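Side-chain contacts in Tlr1789 protein (Thermosynechococcus elongatus, PDB 2X8X), which probably takes part in transporting or inserting proteins at the cyanobacterial outer membrane, this chain being the three POTRA domains of its N-terminal part: residues Q39-Q42 with D43-I47; I119-F122 with Y123-N126; T169-R172 with T173-V177. All coordinates share one frame; numbering follows the deposited sequence.

Contact 1 (Q39-Q42 with D43-I47); sequences QLQQ and DTNAI
Gln39, Leu40, Gln41 and Gln42 accept hydrogen bonds in turn from the amides of Asp43, Thr44, Asn45 and Ala46, regular i to i+4 pairing within helix 37-48 of the first POTRA domain; Asp43 N lies 2.8 Å from Gln39 O. A side chain adds a fifth bond. Thr44 OG1 reaches Gln41 O at 2.9 Å, in the carbonyl plane on a lone pair with a C=O...donor angle of 131°, whereas Asn45 N meets the same oxygen more nearly head-on, at 159°. With chi1 at 73° the hydroxyl of Thr44 is tucked between its own N and carbonyl carbon and faces back to the preceding turn. Its methyl, CG2, rests 3.6 Å from Leu40 O. Asn45 also leans back, its CB 3.3 Å from Gln42 O. Asp43 lays CB 3.4 Å from Leu40 O but sends its carboxylate out of the helix, OD1 to Ser28 N and OD2 to Thr29 OG1. With its hydroxyl bonded within the helix, Thr44 also packs on Val56 and Ala58 of strand 53-63. The buried Asp43 carboxylate has both oxygens engaged, which would be expected to favour its ionised form.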
# COMPACT_ATOMS: atom_id res chain seq x y z
N GLN A 39 -15.81 -12.85 26.31
CA GLN A 39 -16.51 -13.29 25.10
C GLN A 39 -17.12 -12.12 24.36
O GLN A 39 -17.13 -12.14 23.11
CB GLN A 39 -17.58 -14.33 25.37
CG GLN A 39 -16.98 -15.62 25.79
CD GLN A 39 -17.94 -16.36 26.67
OE1 GLN A 39 -18.85 -17.02 26.18
NE2 GLN A 39 -17.79 -16.21 27.98
N LEU A 40 -17.59 -11.11 25.10
CA LEU A 40 -18.19 -9.95 24.46
C LEU A 40 -17.08 -9.21 23.69
O LEU A 40 -17.26 -8.79 22.53
CB LEU A 40 -18.86 -9.02 25.50
CG LEU A 40 -20.14 -9.55 26.16
CD1 LEU A 40 -20.60 -8.62 27.33
CD2 LEU A 40 -21.18 -9.63 25.10
N GLN A 41 -15.94 -9.04 24.35
CA GLN A 41 -14.70 -8.52 23.75
C GLN A 41 -14.31 -9.31 22.46
O GLN A 41 -14.10 -8.70 21.44
CB GLN A 41 -13.55 -8.46 24.81
CG GLN A 41 -12.21 -7.86 24.29
CD GLN A 41 -12.38 -6.48 23.59
OE1 GLN A 41 -13.10 -5.60 24.10
NE2 GLN A 41 -11.74 -6.30 22.42
N GLN A 42 -14.28 -10.64 22.50
CA GLN A 42 -14.08 -11.46 21.29
C GLN A 42 -15.11 -11.22 20.23
O GLN A 42 -14.74 -11.20 19.06
CB GLN A 42 -14.05 -12.97 21.58
CG GLN A 42 -12.91 -13.42 22.51
CD GLN A 42 -13.18 -14.76 23.35
OE1 GLN A 42 -14.24 -15.43 23.22
NE2 GLN A 42 -12.21 -15.12 24.20
N ASP A 43 -16.40 -11.05 20.59
CA ASP A 43 -17.45 -10.64 19.59
C ASP A 43 -17.15 -9.30 18.90
O ASP A 43 -17.35 -9.16 17.68
CB ASP A 43 -18.88 -10.60 20.17
CG ASP A 43 -19.47 -12.02 20.48
OD1 ASP A 43 -19.05 -13.07 19.87
OD2 ASP A 43 -20.38 -12.07 21.33
N THR A 44 -16.70 -8.30 19.65
CA THR A 44 -16.35 -7.03 19.01
C THR A 44 -15.09 -7.20 18.10
O THR A 44 -15.01 -6.59 17.03
CB THR A 44 -16.09 -5.81 20.00
OG1 THR A 44 -14.82 -5.97 20.66
CG2 THR A 44 -17.23 -5.58 20.99
N ASN A 45 -14.15 -8.02 18.55
CA ASN A 45 -13.00 -8.37 17.66
C ASN A 45 -13.47 -9.00 16.36
O ASN A 45 -13.02 -8.64 15.28
CB ASN A 45 -12.08 -9.38 18.30
CG ASN A 45 -11.37 -8.88 19.49
OD1 ASN A 45 -10.82 -9.68 20.26
ND2 ASN A 45 -11.32 -7.58 19.68
N ALA A 46 -14.36 -9.99 16.43
CA ALA A 46 -14.89 -10.65 15.20
C ALA A 46 -15.62 -9.72 14.26
O ALA A 46 -15.49 -9.84 13.04
CB ALA A 46 -15.81 -11.86 15.57
N ILE A 47 -16.41 -8.81 14.81
CA ILE A 47 -17.06 -7.82 13.99
C ILE A 47 -16.06 -6.88 13.36
O ILE A 47 -16.16 -6.51 12.16
CB ILE A 47 -18.06 -7.01 14.86
CG1 ILE A 47 -19.18 -7.92 15.40
CG2 ILE A 47 -18.64 -5.91 14.02
CD1 ILE A 47 -20.00 -7.27 16.57

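Contact 2 (I119-F122 with Y123-N126); sequences INTF and YRDN
Tyr123, Arg124 and Asp125 donate their backbone N-H groups to Ile119, Asn120 and Thr121 in i to i+4 succession, Tyr123 N standing 3.0 Å from Ile119 O, in the last turns of helix 109-125, the long helix of the second POTRA domain. Facing the sheet, Ile119 and Tyr123 run side by side, and the CG2 branch of Ile119 touches the ring at CE2 (3.5 Å). Ile119 continues onto Leu147 of strand 144-150 and Tyr123 onto Val149, while the phenol oxygen is hydrogen-bonded to Glu151. Phe122 swings out beside this row. Its CG is anti to the backbone N (chi1 164°), which brings the ring alongside its neighbour, where it turns an edge toward the face of Tyr123 in an offset edge-to-face pair. The centroids are 5.7 Å apart and the planes inclined at 62°; CD2 is the Phe122 atom over the tyrosine face.

On another side of the helix the contacts are polar. Arg124 folds back through a bend at chi3 and spreads one face of its guanidinium over Asn120 O and Thr121 CA. From there NH2 makes a weak bond of 3.1 Å to Thr121 OG1, a hydroxyl already bonded to Glu117 O one turn earlier. The methyl of Thr121 instead lies against the carboxylate of Asp125, CG2 to OD2 3.4 Å. Asn120 turns its OD1 to Val133 N, tying the helix to strand 132-139. At the helix end Asn126 grips a single oxygen twice: its backbone N and its ND2 approach Phe122 O from opposite faces of the carbonyl plane, each at 3.2 Å, while ND2 also sits 3.2 Å from Phe122 CD1.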
# COMPACT_ATOMS: atom_id res chain seq x y z
N ILE A 119 -2.40 -2.41 -7.24
CA ILE A 119 -1.52 -1.29 -7.70
C ILE A 119 -0.02 -1.73 -7.64
O ILE A 119 0.76 -1.49 -8.57
CB ILE A 119 -1.77 -0.04 -6.84
CG1 ILE A 119 -3.10 0.61 -7.18
CG2 ILE A 119 -0.59 0.94 -6.99
CD1 ILE A 119 -3.47 1.70 -6.06
N ASN A 120 0.38 -2.36 -6.55
CA ASN A 120 1.81 -2.76 -6.36
C ASN A 120 2.16 -3.81 -7.38
O ASN A 120 3.29 -3.86 -7.85
CB ASN A 120 2.03 -3.32 -4.95
CG ASN A 120 1.84 -2.24 -3.86
OD1 ASN A 120 1.92 -1.03 -4.15
ND2 ASN A 120 1.61 -2.67 -2.61
N THR A 121 1.17 -4.64 -7.76
CA THR A 121 1.39 -5.61 -8.83
C THR A 121 1.51 -4.91 -10.18
O THR A 121 2.35 -5.29 -10.98
CB THR A 121 0.26 -6.70 -8.89
OG1 THR A 121 0.23 -7.38 -7.64
CG2 THR A 121 0.53 -7.70 -9.98
N PHE A 122 0.71 -3.90 -10.45
CA PHE A 122 0.91 -3.12 -11.66
C PHE A 122 2.37 -2.59 -11.75
O PHE A 122 3.04 -2.80 -12.77
CB PHE A 122 -0.10 -2.00 -11.81
CG PHE A 122 0.30 -0.95 -12.84
CD1 PHE A 122 -0.04 -1.13 -14.20
CD2 PHE A 122 1.04 0.18 -12.45
CE1 PHE A 122 0.32 -0.15 -15.17
CE2 PHE A 122 1.44 1.16 -13.39
CZ PHE A 122 1.08 1.00 -14.77
N TYR A 123 2.88 -1.97 -10.69
CA TYR A 123 4.29 -1.55 -10.76
C TYR A 123 5.25 -2.71 -11.03
O TYR A 123 6.11 -2.62 -11.90
CB TYR A 123 4.71 -0.88 -9.44
CG TYR A 123 4.02 0.48 -9.24
CD1 TYR A 123 4.14 1.49 -10.19
CD2 TYR A 123 3.28 0.77 -8.07
CE1 TYR A 123 3.50 2.78 -10.02
CE2 TYR A 123 2.64 2.08 -7.90
CZ TYR A 123 2.76 3.04 -8.86
OH TYR A 123 2.18 4.30 -8.75
N ARG A 124 5.13 -3.76 -10.25
CA ARG A 124 6.11 -4.84 -10.28
C ARG A 124 6.11 -5.56 -11.59
O ARG A 124 7.15 -5.91 -12.07
CB ARG A 124 5.83 -5.83 -9.17
CG ARG A 124 7.04 -6.51 -8.54
CD ARG A 124 6.59 -7.27 -7.26
NE ARG A 124 5.34 -7.99 -7.53
CZ ARG A 124 4.16 -7.79 -6.91
NH1 ARG A 124 4.01 -6.91 -5.88
NH2 ARG A 124 3.12 -8.52 -7.32
N ASP A 125 4.94 -5.78 -12.17
CA ASP A 125 4.83 -6.56 -13.41
C ASP A 125 5.27 -5.74 -14.63
O ASP A 125 5.68 -6.31 -15.62
CB ASP A 125 3.38 -7.08 -13.64
CG ASP A 125 3.01 -8.29 -12.72
OD1 ASP A 125 3.84 -8.73 -11.84
OD2 ASP A 125 1.86 -8.78 -12.89
N ASN A 126 5.16 -4.42 -14.56
CA ASN A 126 5.56 -3.55 -15.65
C ASN A 126 7.03 -3.13 -15.55
O ASN A 126 7.55 -2.39 -16.40
CB ASN A 126 4.62 -2.36 -15.72
CG ASN A 126 3.34 -2.67 -16.51
OD1 ASN A 126 3.41 -2.92 -17.70
ND2 ASN A 126 2.18 -2.67 -15.85

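Contact 3 (T169-R172 with T173-V177); sequences TKQR and TRDFV
Gln171 meets Thr173 and Asp175 where an extended loop runs into helix 175-179. In Gln171 a chi1 of 165° carries CG to the side away from its own N, and the side chain stays stretched beyond it, running forward over the bend of the chain. CG comes to 3.3 Å from Thr173 O, and the amide carbon CD lies 3.8 Å from Asp175 OD1. The amide and carboxylate planes are turned 53° apart, and the two side chains cross at about a right angle. The more closely packed part lies against the domain, where Thr173 rests on Phe161 of strand 154-161 and on Leu207, and Gln171 also touches Phe161. The backbone is fixed here by one carboxylate, since Arg172 N binds OE1 of Glu232 and Thr173 N binds OE2, so that two successive N-H groups share the two oxygens of a single residue near the end of strand 224-232.

The outward side is looser. Arg172 adds little to the contact beyond its place next to Thr173, and its side chain reaches Asn234. Arg174 has its CB directed away and lies near Phe176: CE2 stands 3.8 Å above one guanidinium face, offset toward its rim, and NH1 is in plane at the edge of the phenyl ring. Arg172 and Arg174 both touch neighbouring molecules in the crystal. The backbone then begins to coil, Val177 N bonding to Arg174 O at 3.2 Å. Such a passage from the first strand into the first of two helices belongs to the β-α-α-β-β fold of POTRA domains, here the third in the chain.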
# COMPACT_ATOMS: atom_id res chain seq x y z
N THR A 169 38.98 6.92 -8.75
CA THR A 169 40.09 7.11 -9.73
C THR A 169 39.71 8.15 -10.77
O THR A 169 38.53 8.44 -10.90
CB THR A 169 40.54 5.77 -10.36
OG1 THR A 169 41.86 5.93 -10.86
CG2 THR A 169 39.65 5.38 -11.50
N LYS A 170 40.68 8.76 -11.43
CA LYS A 170 40.36 9.84 -12.40
C LYS A 170 39.57 9.24 -13.56
O LYS A 170 39.92 8.20 -14.12
CB LYS A 170 41.60 10.60 -12.95
CG LYS A 170 41.28 11.73 -14.06
CD LYS A 170 42.57 12.57 -14.53
CE LYS A 170 43.10 13.45 -13.35
NZ LYS A 170 44.39 14.32 -13.50
N GLN A 171 38.46 9.89 -13.87
CA GLN A 171 37.60 9.60 -15.05
C GLN A 171 38.34 9.86 -16.37
O GLN A 171 38.95 10.92 -16.51
CB GLN A 171 36.42 10.56 -14.97
CG GLN A 171 35.59 10.69 -16.24
CD GLN A 171 34.21 11.32 -15.94
OE1 GLN A 171 33.36 11.47 -16.83
NE2 GLN A 171 33.98 11.66 -14.67
N ARG A 172 38.29 8.93 -17.32
CA ARG A 172 38.83 9.18 -18.68
C ARG A 172 37.73 9.47 -19.73
O ARG A 172 37.84 10.46 -20.48
CB ARG A 172 39.84 8.09 -19.16
CG ARG A 172 41.05 7.86 -18.16
CD ARG A 172 42.28 6.97 -18.64
NE ARG A 172 41.85 5.71 -19.27
CZ ARG A 172 41.45 4.60 -18.63
NH1 ARG A 172 41.43 4.50 -17.29
NH2 ARG A 172 41.06 3.57 -19.35
N THR A 173 36.67 8.65 -19.77
CA THR A 173 35.60 8.83 -20.78
C THR A 173 34.72 10.08 -20.46
O THR A 173 34.43 10.36 -19.30
CB THR A 173 34.68 7.55 -20.88
OG1 THR A 173 33.68 7.75 -21.90
CG2 THR A 173 33.93 7.35 -19.56
N ARG A 174 34.27 10.79 -21.48
CA ARG A 174 33.36 11.93 -21.25
C ARG A 174 31.96 11.49 -20.84
O ARG A 174 31.50 10.43 -21.27
CB ARG A 174 33.29 12.81 -22.49
CG ARG A 174 34.67 13.01 -23.14
CD ARG A 174 35.44 14.10 -22.48
NE ARG A 174 35.55 15.22 -23.40
CZ ARG A 174 34.64 16.19 -23.54
NH1 ARG A 174 33.53 16.22 -22.79
NH2 ARG A 174 34.85 17.16 -24.42
N ASP A 175 31.30 12.32 -20.03
CA ASP A 175 29.93 12.06 -19.57
C ASP A 175 28.96 11.80 -20.73
O ASP A 175 28.15 10.88 -20.64
CB ASP A 175 29.35 13.23 -18.70
CG ASP A 175 30.09 13.44 -17.35
OD1 ASP A 175 30.68 12.51 -16.76
OD2 ASP A 175 30.06 14.60 -16.88
N PHE A 176 29.02 12.57 -21.82
CA PHE A 176 28.02 12.36 -22.89
C PHE A 176 28.05 10.94 -23.46
O PHE A 176 27.03 10.42 -23.89
CB PHE A 176 28.12 13.43 -24.02
CG PHE A 176 29.38 13.33 -24.85
CD1 PHE A 176 29.46 12.44 -25.93
CD2 PHE A 176 30.52 14.10 -24.54
CE1 PHE A 176 30.68 12.31 -26.72
CE2 PHE A 176 31.72 14.01 -25.32
CZ PHE A 176 31.80 13.10 -26.40
N VAL A 177 29.24 10.32 -23.48
CA VAL A 177 29.44 8.98 -24.06
C VAL A 177 28.56 7.98 -23.35
O VAL A 177 27.96 7.11 -24.00
CB VAL A 177 30.92 8.55 -24.04
CG1 VAL A 177 31.11 7.09 -24.54
CG2 VAL A 177 31.73 9.43 -24.95

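How the contacts relate
The three contacts are strung along the chain, one in each POTRA domain, and none touches another; the centres of contacts 1 and 3 are about 66 Å apart, on opposite sides of the chain's centre. Contact 1 lies within a helix and contact 2 at the end of one, each helix packing on its domain's sheet, whereas contact 3 straddles a loop and the start of a short helix. Contact 2, nearest the middle of the chain, is partly buried and alone has an aromatic pair. Contacts 1 and 3 are surface contacts: the first relies on regular helical bonding, while the third, without a clear hydrogen bond across its segments, has its backbone held by Glu232 of strand 224-232, far along the chain.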